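Local coordinates for Orf c02003 protein (Sulfolobus solfataricus P2, PDB 2Q00) that is of unknown function but belongs to the archaeal PaREP1/PaREP8 family and folds as a compact single chain of helices joined by loops, without strands, at residues S85-L89 with L107-V111. Sequence-based numbering, arbitrary orientation.
Sequences SAWTL and LKEDV
Leu107 reaches from its helix across to the facing one and lies among Ser85, Thr88 and Leu89, one turn's worth of neighbours. Its two methyls divide the work: CD2 rests on Ser85, 3.9 Å from CB, while CD1 goes to the other end of the turn and meets the methyl CG2 of Thr88 at 3.7 Å, the two side chains crossing at about a right angle. Leu89 runs past Leu107 in the opposite direction, its CG 3.7 Å from Leu107 CB, so the branched end of Leu89 lies against the CB of Leu107 and its CD2 also meets the CD1 of Leu107. A forked leucine suits both places, since each fork can serve two neighbours: CD1 of Leu89 turns to Val111, 3.8 Å from CG2, while CD2 stays on Leu107. Thr88 gives its methyl to this apolar patch and bonds its hydroxyl back to the carbonyl of Lys84.

Beside the leucines is the one polar link between the segments, Ser85 OG donating to Asp110 OD2 at 2.6 Å. With OG anti to its own carbonyl carbon (chi1 -58°), the hydroxyl faces the second helix; it meets the carboxylate oxygen on the anti side, 28° out of the carboxylate plane. Serine fits here because it is short enough to let the backbones come close, the CA atoms of Ser85 and Leu107 being 5.3 Å apart. Were Asp110 an alanine, the carboxylate would be gone and the buried Ser85 hydroxyl would probably be left without this acceptor.

The segment axes pass 8.7 Å apart at 129°, between perpendicular and antiparallel, where helix 79-95 packs on helix 101-122. Helix 23-45 closes over the same seam: Ala34 touches the small Ala86, Cys27 meets Leu89, and Tyr30 packs on Lys108, joining three helices of the bundle.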
ATOM      1  N   SER A  85       3.729  -6.503   4.091  1.00 46.25           N
ATOM      2  CA  SER A  85       2.437  -6.590   4.781  1.00 45.90           C
ATOM      3  C   SER A  85       1.289  -6.327   3.801  1.00 47.44           C
ATOM      4  O   SER A  85       0.244  -7.003   3.831  1.00 45.69           O
ATOM      5  CB  SER A  85       2.356  -5.555   5.895  1.00 47.06           C
ATOM      6  OG  SER A  85       3.405  -5.728   6.815  1.00 46.22           O
ATOM      7  N   ALA A  86       1.481  -5.327   2.946  1.00 44.41           N
ATOM      8  CA  ALA A  86       0.469  -4.990   1.964  1.00 42.51           C
ATOM      9  C   ALA A  86       0.264  -6.217   1.069  1.00 44.85           C
ATOM     10  O   ALA A  86      -0.873  -6.619   0.786  1.00 44.54           O
ATOM     11  CB  ALA A  86       0.925  -3.761   1.121  1.00 37.24           C
ATOM     12  N   TRP A  87       1.373  -6.818   0.637  1.00 43.23           N
ATOM     13  CA  TRP A  87       1.317  -7.990  -0.231  1.00 42.79           C
ATOM     14  C   TRP A  87       0.566  -9.119   0.463  1.00 42.41           C
ATOM     15  O   TRP A  87      -0.287  -9.766  -0.145  1.00 41.47           O
ATOM     16  CB  TRP A  87       2.746  -8.428  -0.607  1.00 46.49           C
ATOM     17  CG  TRP A  87       2.815  -9.545  -1.622  1.00 53.55           C
ATOM     18  CD1 TRP A  87       3.287 -10.819  -1.417  1.00 55.42           C
ATOM     19  CD2 TRP A  87       2.352  -9.509  -2.979  1.00 56.55           C
ATOM     20  NE1 TRP A  87       3.135 -11.573  -2.561  1.00 52.08           N
ATOM     21  CE2 TRP A  87       2.565 -10.796  -3.534  1.00 56.32           C
ATOM     22  CE3 TRP A  87       1.775  -8.519  -3.781  1.00 52.61           C
ATOM     23  CZ2 TRP A  87       2.217 -11.112  -4.852  1.00 56.23           C
ATOM     24  CZ3 TRP A  87       1.428  -8.836  -5.090  1.00 55.29           C
ATOM     25  CH2 TRP A  87       1.648 -10.122  -5.612  1.00 56.94           C
ATOM     26  N   THR A  88       0.867  -9.334   1.743  1.00 42.70           N
ATOM     27  CA  THR A  88       0.213 -10.394   2.527  1.00 45.24           C
ATOM     28  C   THR A  88      -1.286 -10.175   2.561  1.00 45.12           C
ATOM     29  O   THR A  88      -2.077 -11.116   2.424  1.00 45.40           O
ATOM     30  CB  THR A  88       0.677 -10.423   3.985  1.00 44.87           C
ATOM     31  OG1 THR A  88       2.098 -10.587   4.043  1.00 46.34           O
ATOM     32  CG2 THR A  88      -0.014 -11.563   4.720  1.00 41.63           C
ATOM     33  N   LEU A  89      -1.673  -8.925   2.777  1.00 46.78           N
ATOM     34  CA  LEU A  89      -3.079  -8.582   2.804  1.00 44.44           C
ATOM     35  C   LEU A  89      -3.671  -8.950   1.448  1.00 46.83           C
ATOM     36  O   LEU A  89      -4.758  -9.521   1.370  1.00 46.86           O
ATOM     37  CB  LEU A  89      -3.257  -7.073   3.068  1.00 44.81           C
ATOM     38  CG  LEU A  89      -3.164  -6.645   4.534  1.00 39.58           C
ATOM     39  CD1 LEU A  89      -3.114  -5.147   4.678  1.00 36.95           C
ATOM     40  CD2 LEU A  89      -4.370  -7.214   5.255  1.00 40.25           C
ATOM     41  N   LEU A 107      -1.642  -6.087  10.076  1.00 49.89           N
ATOM     42  CA  LEU A 107      -1.013  -5.796   8.791  1.00 47.57           C
ATOM     43  C   LEU A 107      -1.436  -4.415   8.282  1.00 46.40           C
ATOM     44  O   LEU A 107      -0.592  -3.619   7.875  1.00 46.37           O
ATOM     45  CB  LEU A 107      -1.378  -6.870   7.748  1.00 46.80           C
ATOM     46  CG  LEU A 107      -0.913  -8.323   7.982  1.00 44.09           C
ATOM     47  CD1 LEU A 107      -1.700  -9.270   7.089  1.00 36.23           C
ATOM     48  CD2 LEU A 107       0.576  -8.468   7.708  1.00 41.37           C
ATOM     49  N   LYS A 108      -2.738  -4.129   8.319  1.00 44.85           N
ATOM     50  CA  LYS A 108      -3.257  -2.840   7.850  1.00 45.36           C
ATOM     51  C   LYS A 108      -2.515  -1.684   8.526  1.00 45.70           C
ATOM     52  O   LYS A 108      -2.344  -0.615   7.940  1.00 46.65           O
ATOM     53  CB  LYS A 108      -4.769  -2.728   8.134  1.00 43.81           C
ATOM     54  CG  LYS A 108      -5.163  -1.550   9.041  1.00 46.16           C
ATOM     55  CD  LYS A 108      -6.116  -2.012  10.120  1.00 37.82           C
ATOM     56  CE  LYS A 108      -6.855  -0.849  10.787  1.00 42.65           C
ATOM     57  NZ  LYS A 108      -5.972   0.131  11.485  1.00 50.28           N
ATOM     58  N   GLU A 109      -2.063  -1.907   9.756  1.00 44.45           N
ATOM     59  CA  GLU A 109      -1.340  -0.862  10.478  1.00 45.48           C
ATOM     60  C   GLU A 109      -0.032  -0.510   9.763  1.00 42.58           C
ATOM     61  O   GLU A 109       0.420   0.632   9.815  1.00 44.11           O
ATOM     62  CB  GLU A 109      -1.066  -1.306  11.918  1.00 45.63           C
ATOM     63  CG  GLU A 109      -0.711  -0.167  12.870  1.00 59.09           C
ATOM     64  CD  GLU A 109      -1.722   0.992  12.847  1.00 67.08           C
ATOM     65  OE1 GLU A 109      -2.963   0.758  12.917  1.00 60.51           O
ATOM     66  OE2 GLU A 109      -1.258   2.149  12.768  1.00 70.41           O
ATOM     67  N   ASP A 110       0.579  -1.484   9.098  1.00 42.96           N
ATOM     68  CA  ASP A 110       1.819  -1.225   8.364  1.00 44.11           C
ATOM     69  C   ASP A 110       1.489  -0.406   7.097  1.00 45.82           C
ATOM     70  O   ASP A 110       2.326   0.367   6.589  1.00 40.55           O
ATOM     71  CB  ASP A 110       2.510  -2.546   7.973  1.00 45.51           C
ATOM     72  CG  ASP A 110       3.141  -3.274   9.168  1.00 52.90           C
ATOM     73  OD1 ASP A 110       3.611  -2.614  10.126  1.00 50.71           O
ATOM     74  OD2 ASP A 110       3.187  -4.524   9.137  1.00 56.67           O
ATOM     75  N   VAL A 111       0.276  -0.601   6.581  1.00 45.28           N
ATOM     76  CA  VAL A 111      -0.176   0.148   5.413  1.00 50.15           C
ATOM     77  C   VAL A 111      -0.343   1.622   5.810  1.00 49.07           C
ATOM     78  O   VAL A 111       0.089   2.516   5.087  1.00 50.44           O
ATOM     79  CB  VAL A 111      -1.530  -0.371   4.891  1.00 48.24           C
ATOM     80  CG1 VAL A 111      -2.004   0.500   3.739  1.00 56.95           C
ATOM     81  CG2 VAL A 111      -1.395  -1.817   4.443  1.00 52.47           C
TER